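Local coordinates for MccF (Escherichia coli, PDB 4IIY), which probably acts as a serine carboxypeptidase of the S66 family that confers self-immunity to the antibiotic microcin C7, at residues R240-L246 with D265-D271. The protein carries 1 engineered substitution. Sequence-based numbering, arbitrary orientation.
With 1EI (5'-O-(L-alpha-glutamylsulfamoyl)inosine), chain K; EDO (1,2-ethanediol), chain L.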
loop_
_atom_site.group_PDB
_atom_site.type_symbol
_atom_site.label_atom_id
_atom_site.label_comp_id
_atom_site.label_asym_id
_atom_site.label_seq_id
_atom_site.Cartn_x
_atom_site.Cartn_y
_atom_site.Cartn_z
ATOM N N ARG B 240 -13.677 -0.272 21.658
ATOM C CA ARG B 240 -12.616 0.681 21.354
ATOM C C ARG B 240 -12.466 0.855 19.849
ATOM O O ARG B 240 -12.333 -0.124 19.126
ATOM C CB ARG B 240 -11.294 0.165 21.918
ATOM C CG ARG B 240 -10.117 1.076 21.625
ATOM C CD ARG B 240 -8.792 0.489 22.094
ATOM N NE ARG B 240 -8.430 -0.705 21.336
ATOM C CZ ARG B 240 -7.182 -1.111 21.122
ATOM N NH1 ARG B 240 -6.154 -0.411 21.596
ATOM N NH2 ARG B 240 -6.965 -2.216 20.421
ATOM N N VAL B 241 -12.464 2.100 19.382
ATOM C CA VAL B 241 -12.266 2.347 17.959
ATOM C C VAL B 241 -10.780 2.467 17.610
ATOM O O VAL B 241 -10.008 3.116 18.327
ATOM C CB VAL B 241 -13.052 3.584 17.474
ATOM C CG1 VAL B 241 -12.540 4.868 18.103
ATOM C CG2 VAL B 241 -13.008 3.682 15.950
ATOM N N ILE B 242 -10.386 1.818 16.519
ATOM C CA ILE B 242 -8.997 1.822 16.070
ATOM C C ILE B 242 -8.993 1.917 14.553
ATOM O O ILE B 242 -9.841 1.317 13.887
ATOM C CB ILE B 242 -8.260 0.520 16.486
ATOM C CG1 ILE B 242 -8.119 0.427 17.998
ATOM C CG2 ILE B 242 -6.867 0.448 15.859
ATOM C CD1 ILE B 242 -7.077 1.363 18.561
ATOM N N GLY B 243 -8.032 2.657 14.000
ATOM C CA GLY B 243 -7.835 2.666 12.557
ATOM C C GLY B 243 -7.456 4.018 11.993
ATOM O O GLY B 243 -6.605 4.711 12.547
ATOM N N GLY B 244 -8.082 4.388 10.880
ATOM C CA GLY B 244 -7.771 5.617 10.166
ATOM C C GLY B 244 -7.802 5.376 8.674
ATOM O O GLY B 244 -8.620 4.590 8.170
ATOM N N ASN B 245 -6.910 6.052 7.959
ATOM C CA ASN B 245 -6.822 5.858 6.517
ATOM C C ASN B 245 -6.185 4.506 6.231
ATOM O O ASN B 245 -5.035 4.258 6.597
ATOM C CB ASN B 245 -6.016 6.992 5.883
ATOM C CG ASN B 245 -5.954 6.892 4.368
ATOM O OD1 ASN B 245 -5.011 6.317 3.803
ATOM N ND2 ASN B 245 -6.943 7.470 3.694
ATOM N N LEU B 246 -6.926 3.630 5.568
ATOM C CA LEU B 246 -6.503 2.242 5.430
ATOM C C LEU B 246 -5.263 2.093 4.553
ATOM O O LEU B 246 -4.323 1.391 4.914
ATOM C CB LEU B 246 -7.662 1.379 4.932
ATOM C CG LEU B 246 -7.365 -0.096 4.689
ATOM C CD1 LEU B 246 -6.760 -0.764 5.921
ATOM C CD2 LEU B 246 -8.651 -0.804 4.241
ATOM N N ASP B 265 -12.809 -4.789 19.331
ATOM C CA ASP B 265 -12.589 -3.447 18.790
ATOM C C ASP B 265 -13.598 -3.123 17.695
ATOM O O ASP B 265 -14.139 -4.014 17.032
ATOM C CB ASP B 265 -11.188 -3.317 18.178
ATOM C CG ASP B 265 -10.085 -3.151 19.209
ATOM O OD1 ASP B 265 -10.347 -2.891 20.410
ATOM O OD2 ASP B 265 -8.912 -3.262 18.780
ATOM N N ILE B 266 -13.829 -1.832 17.494
ATOM C CA ILE B 266 -14.533 -1.340 16.315
ATOM C C ILE B 266 -13.491 -0.819 15.326
ATOM O O ILE B 266 -12.705 0.056 15.667
ATOM C CB ILE B 266 -15.537 -0.222 16.679
ATOM C CG1 ILE B 266 -16.661 -0.791 17.548
ATOM C CG2 ILE B 266 -16.100 0.440 15.422
ATOM C CD1 ILE B 266 -17.632 0.253 18.071
ATOM N N LEU B 267 -13.472 -1.365 14.117
ATOM C CA LEU B 267 -12.511 -0.919 13.117
ATOM C C LEU B 267 -13.058 0.284 12.383
ATOM O O LEU B 267 -14.151 0.211 11.830
ATOM C CB LEU B 267 -12.240 -2.030 12.100
ATOM C CG LEU B 267 -11.264 -1.658 10.980
ATOM C CD1 LEU B 267 -9.860 -1.535 11.533
ATOM C CD2 LEU B 267 -11.321 -2.692 9.871
ATOM N N PHE B 268 -12.301 1.380 12.362
ATOM C CA PHE B 268 -12.640 2.559 11.568
ATOM C C PHE B 268 -11.642 2.656 10.415
ATOM O O PHE B 268 -10.427 2.725 10.644
ATOM C CB PHE B 268 -12.573 3.822 12.437
ATOM C CG PHE B 268 -12.514 5.095 11.641
ATOM C CD1 PHE B 268 -13.592 5.493 10.869
ATOM C CD2 PHE B 268 -11.375 5.884 11.651
ATOM C CE1 PHE B 268 -13.529 6.668 10.111
ATOM C CE2 PHE B 268 -11.310 7.057 10.903
ATOM C CZ PHE B 268 -12.389 7.446 10.135
ATOM N N ILE B 269 -12.159 2.653 9.190
ATOM C CA ILE B 269 -11.313 2.756 8.004
ATOM C C ILE B 269 -11.957 3.665 6.962
ATOM O O ILE B 269 -13.187 3.661 6.765
ATOM C CB ILE B 269 -11.002 1.382 7.372
ATOM C CG1 ILE B 269 -12.271 0.535 7.312
ATOM C CG2 ILE B 269 -9.904 0.676 8.152
ATOM C CD1 ILE B 269 -12.126 -0.736 6.480
ATOM N N GLU B 270 -11.129 4.473 6.310
ATOM C CA GLU B 270 -11.584 5.272 5.177
ATOM C C GLU B 270 -10.472 5.330 4.149
ATOM O O GLU B 270 -9.289 5.218 4.489
ATOM C CB GLU B 270 -12.016 6.677 5.617
ATOM C CG GLU B 270 -10.906 7.573 6.166
ATOM C CD GLU B 270 -10.218 8.441 5.107
ATOM O OE1 GLU B 270 -10.838 8.761 4.060
ATOM O OE2 GLU B 270 -9.036 8.821 5.327
ATOM N N ASP B 271 -10.851 5.489 2.888
ATOM C CA ASP B 271 -9.881 5.708 1.819
ATOM C C ASP B 271 -10.399 6.786 0.869
ATOM O O ASP B 271 -11.562 7.172 0.931
ATOM C CB ASP B 271 -9.549 4.414 1.053
ATOM C CG ASP B 271 -8.542 3.531 1.778
ATOM O OD1 ASP B 271 -7.414 4.014 2.013
ATOM O OD2 ASP B 271 -8.867 2.362 2.093
HETATM O O6 1EI K . -5.301 19.969 -6.533
HETATM C C6 1EI K . -6.240 19.534 -5.830
HETATM N N1 1EI K . -7.525 19.667 -6.216
HETATM C C2 1EI K . -8.544 19.208 -5.469
HETATM N N3 1EI K . -8.372 18.590 -4.289
HETATM C C5 1EI K . -5.966 18.864 -4.546
HETATM C C4 1EI K . -7.129 18.399 -3.796
HETATM N N7 1EI K . -4.880 18.545 -3.814
HETATM C C8 1EI K . -5.309 17.923 -2.690
HETATM N N9 1EI K . -6.649 17.840 -2.691
HETATM C "C1'" 1EI K . -7.486 17.224 -1.649
HETATM O "O4'" 1EI K . -6.903 17.343 -0.360
HETATM C "C2'" 1EI K . -7.578 15.738 -1.925
HETATM O "O2'" 1EI K . -8.712 15.462 -2.748
HETATM C "C3'" 1EI K . -7.720 15.137 -0.545
HETATM O "O3'" 1EI K . -9.083 14.791 -0.314
HETATM C "C4'" 1EI K . -7.334 16.236 0.429
HETATM C "C5'" 1EI K . -6.236 15.790 1.386
HETATM O "O5'" 1EI K . -5.037 15.473 0.673
HETATM S SBF 1EI K . -3.956 14.654 1.390
HETATM O OAE 1EI K . -2.662 15.047 0.875
HETATM O OAF 1EI K . -4.093 14.944 2.793
HETATM N NAQ 1EI K . -4.279 13.167 1.108
HETATM C C 1EI K . -3.671 12.090 1.650
HETATM O O 1EI K . -2.765 12.082 2.475
HETATM C CA 1EI K . -4.199 10.752 1.218
HETATM N N 1EI K . -5.202 10.904 0.178
HETATM C CB 1EI K . -3.046 9.867 0.758
HETATM C CG 1EI K . -3.269 8.414 1.166
HETATM C CD 1EI K . -4.214 7.730 0.204
HETATM O OE1 1EI K . -4.945 8.431 -0.527
HETATM O OE2 1EI K . -4.223 6.487 0.179
HETATM C C1 EDO L . -13.839 3.353 3.004
HETATM O O1 EDO L . -13.734 4.718 2.563
HETATM C C2 EDO L . -14.358 2.440 1.903
HETATM O O2 EDO L . -13.374 2.330 0.863
HETATM O O HOH W 1 -6.911 6.414 0.935
#
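Arg240 grips the Asp265 carboxylate side-on, one nitrogen to each oxygen: NE reaches OD1 at 3.1 Å from above the carboxylate plane, and NH2 meets OD2 at 2.8 Å on its syn side. A bend at chi3 (67°) in an otherwise extended chain swings the guanidinium over to Asp265, with Ile242 CD1 3.5 Å above its plane. Without the guanidinium, as with an alanine here, the Asp265 carboxylate is likely to lose its salt-bridge mate, and Ile242 CD1 the group it packs on. Along the whole pair, six backbone hydrogen bonds alternate from Ile266 N to Arg240 O through Leu246 N to Glu270 O, the register of parallel strands, whose axes approach to 4.7 Å. Val241 CG2 packs on Phe268 CB at 3.5 Å, while Phe268 CD2 lies 3.7 Å from Gly244 N, whose backbone angles call for glycine. At the C-terminal ends, Asn245 ND2 donates almost straight (174°) to Glu270 OE2, which also bonds Tyr164; the oxygen is approached from well above the carboxylate plane. Asn245 OD1 caps the following helix and bonds Thr248, while ND2 also donates to a water bridging Asp271 OD1, which also accepts from Asn247 N, and, weakly, the carboxylate of the bound glutamylsulfamoyl inosine. Glu270 OE1 bonds His338 ND1, consistent with their predicted charge-relay roles. The strands belong to a parallel beta-alpha-beta unit of the C-terminal LD-carboxypeptidase domain, whose strand ends supply Asn245 to the ligand pocket and Glu270 to the predicted charge relay.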